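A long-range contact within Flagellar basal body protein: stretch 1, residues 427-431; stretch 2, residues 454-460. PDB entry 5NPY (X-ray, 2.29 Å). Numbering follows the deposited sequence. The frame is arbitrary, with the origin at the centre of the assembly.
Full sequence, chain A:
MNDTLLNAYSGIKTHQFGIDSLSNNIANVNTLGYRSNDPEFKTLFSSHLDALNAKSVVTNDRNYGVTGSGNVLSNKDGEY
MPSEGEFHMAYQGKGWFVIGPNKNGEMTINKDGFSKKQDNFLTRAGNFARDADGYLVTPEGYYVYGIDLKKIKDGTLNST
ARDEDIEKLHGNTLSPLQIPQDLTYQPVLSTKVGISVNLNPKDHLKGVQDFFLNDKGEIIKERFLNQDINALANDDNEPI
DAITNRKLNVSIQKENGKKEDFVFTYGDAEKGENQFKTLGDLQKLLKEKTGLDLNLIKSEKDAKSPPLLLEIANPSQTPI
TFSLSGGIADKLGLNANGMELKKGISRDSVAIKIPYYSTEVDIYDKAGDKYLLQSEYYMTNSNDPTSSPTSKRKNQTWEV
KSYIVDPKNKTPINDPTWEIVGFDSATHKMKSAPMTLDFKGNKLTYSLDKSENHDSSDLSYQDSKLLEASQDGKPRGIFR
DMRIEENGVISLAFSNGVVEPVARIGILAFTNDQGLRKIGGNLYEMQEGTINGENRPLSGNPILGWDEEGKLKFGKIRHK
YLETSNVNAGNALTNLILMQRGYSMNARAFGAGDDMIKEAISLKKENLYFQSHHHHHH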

# COMPACT_ATOMS: atom_id res chain seq x y z
N THR A 427 16.12 7.46 -12.02
CA THR A 427 14.83 7.55 -11.35
C THR A 427 14.95 6.87 -10.00
O THR A 427 15.65 5.87 -9.86
CB THR A 427 13.75 6.82 -12.14
OG1 THR A 427 13.64 5.49 -11.63
CG2 THR A 427 14.13 6.76 -13.63
N HIS A 428 14.27 7.37 -8.99
CA HIS A 428 14.51 6.74 -7.70
C HIS A 428 13.47 5.68 -7.36
O HIS A 428 13.18 5.46 -6.18
CB HIS A 428 14.66 7.81 -6.64
CG HIS A 428 15.92 8.59 -6.81
ND1 HIS A 428 17.08 8.30 -6.12
CD2 HIS A 428 16.25 9.57 -7.69
CE1 HIS A 428 18.04 9.11 -6.51
NE2 HIS A 428 17.57 9.89 -7.47
N LYS A 429 12.94 4.98 -8.37
CA LYS A 429 11.89 3.99 -8.15
C LYS A 429 12.47 2.67 -7.67
O LYS A 429 13.56 2.27 -8.10
CB LYS A 429 11.08 3.75 -9.43
CG LYS A 429 10.51 5.01 -10.10
CD LYS A 429 9.44 5.71 -9.25
CE LYS A 429 8.76 6.82 -10.04
NZ LYS A 429 7.88 7.67 -9.19
N MET A 430 11.74 2.01 -6.79
CA MET A 430 12.15 0.71 -6.26
C MET A 430 12.08 -0.39 -7.32
O MET A 430 11.16 -0.44 -8.13
CB MET A 430 11.27 0.33 -5.06
CG MET A 430 11.77 -0.89 -4.27
SD MET A 430 10.59 -1.60 -3.07
CE MET A 430 11.20 -0.69 -1.59
N LYS A 431 13.01 -1.35 -7.21
CA LYS A 431 13.13 -2.52 -8.08
C LYS A 431 12.99 -3.77 -7.21
O LYS A 431 13.89 -4.09 -6.44
CB LYS A 431 14.49 -2.55 -8.78
CG LYS A 431 14.71 -1.56 -9.92
CD LYS A 431 16.04 -1.90 -10.61
CE LYS A 431 16.10 -1.45 -12.06
NZ LYS A 431 15.42 -2.39 -12.98
N HIS A 454 1.00 5.71 -5.46
CA HIS A 454 2.39 6.12 -5.27
C HIS A 454 3.31 4.92 -5.50
O HIS A 454 2.89 3.77 -5.35
CB HIS A 454 2.64 6.71 -3.86
CG HIS A 454 1.67 7.77 -3.47
ND1 HIS A 454 1.94 9.11 -3.63
CD2 HIS A 454 0.41 7.70 -2.98
CE1 HIS A 454 0.90 9.82 -3.24
NE2 HIS A 454 -0.04 8.99 -2.83
N ASP A 455 4.55 5.23 -5.89
CA ASP A 455 5.65 4.30 -6.08
C ASP A 455 6.64 4.41 -4.91
O ASP A 455 6.82 5.49 -4.33
CB ASP A 455 6.39 4.59 -7.39
CG ASP A 455 5.48 4.52 -8.61
OD1 ASP A 455 4.82 3.48 -8.78
OD2 ASP A 455 5.40 5.49 -9.38
N SER A 456 7.29 3.29 -4.59
CA SER A 456 8.30 3.31 -3.55
C SER A 456 9.61 3.89 -4.09
O SER A 456 9.90 3.83 -5.29
CB SER A 456 8.53 1.92 -2.98
OG SER A 456 7.33 1.40 -2.43
N SER A 457 10.37 4.50 -3.18
CA SER A 457 11.51 5.29 -3.62
C SER A 457 12.58 5.32 -2.54
O SER A 457 12.34 4.97 -1.39
CB SER A 457 11.09 6.71 -3.99
OG SER A 457 10.16 7.19 -3.04
N ASP A 458 13.79 5.71 -2.96
CA ASP A 458 14.87 6.03 -2.05
C ASP A 458 15.23 7.51 -2.17
O ASP A 458 16.40 7.86 -2.34
CB ASP A 458 16.07 5.11 -2.33
CG ASP A 458 16.75 5.39 -3.67
OD1 ASP A 458 16.10 5.88 -4.61
OD2 ASP A 458 17.96 5.12 -3.78
N LEU A 459 14.22 8.39 -2.09
CA LEU A 459 14.42 9.84 -2.24
C LEU A 459 15.15 10.43 -1.04
O LEU A 459 14.73 10.25 0.11
CB LEU A 459 13.08 10.56 -2.39
CG LEU A 459 12.27 10.34 -3.67
CD1 LEU A 459 10.88 11.00 -3.61
CD2 LEU A 459 13.07 10.80 -4.89
N SER A 460 16.23 11.16 -1.32
CA SER A 460 17.09 11.70 -0.26
C SER A 460 16.42 12.85 0.49
O SER A 460 16.65 13.02 1.69
CB SER A 460 18.42 12.18 -0.85
OG SER A 460 19.52 11.48 -0.30

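The contact between these two stretches is a single backbone bridge flanked by polar side-chain pairings, a compact example of how a short run of extended chain can be fastened without a full sheet. Lys-429 and Ser-457 face each other with their CA atoms 4.7 Å apart, and the hydrogen bonds that define the bridge come from their neighbours. Met-430 N donates to Ser-456 O at 3.0 Å, while Asp-458 N donates to His-428 O over a longer 3.3 Å.

Each carbonyl that accepts one of these bonds also meets a CA-H group, the CA carbon of Ser-457 lying 3.1 Å from His-428 O and that of Lys-429 lying 3.5 Å from Ser-456 O. Such contacts are common where extended backbones run close together, since the CA hydrogen is slightly polarised by the adjoining peptide groups.

Side chains reinforce the backbone pairing at two points. His-428 directs its CA-to-CB bond toward the other stretch, and its ring donates from ND1 to Asp-458 OD1 at 3.0 Å; the carboxylate oxygen sits at the ring edge, near its plane, where a nitrogen-bound hydrogen can reach it. The same two residues are thus joined twice, once through backbone and once through side chains. Lys-429 starts the other way, its CA-to-CB bond pointing away, yet its long chain brings the ammonium group back to Asp-455, forming a salt bridge of 3.3 Å between NZ and OD2 whose hydrogen bond is weak.

Nonpolar contacts fill in around this polar framework. Leu-459 CD2 approaches His-428 CB at 3.8 Å, and the CB atoms of Met-430 and Ser-456 meet at the same distance. Ser-456 meets the first stretch through its carbonyl and CB; its hydroxyl is hydrogen-bonded elsewhere in the structure.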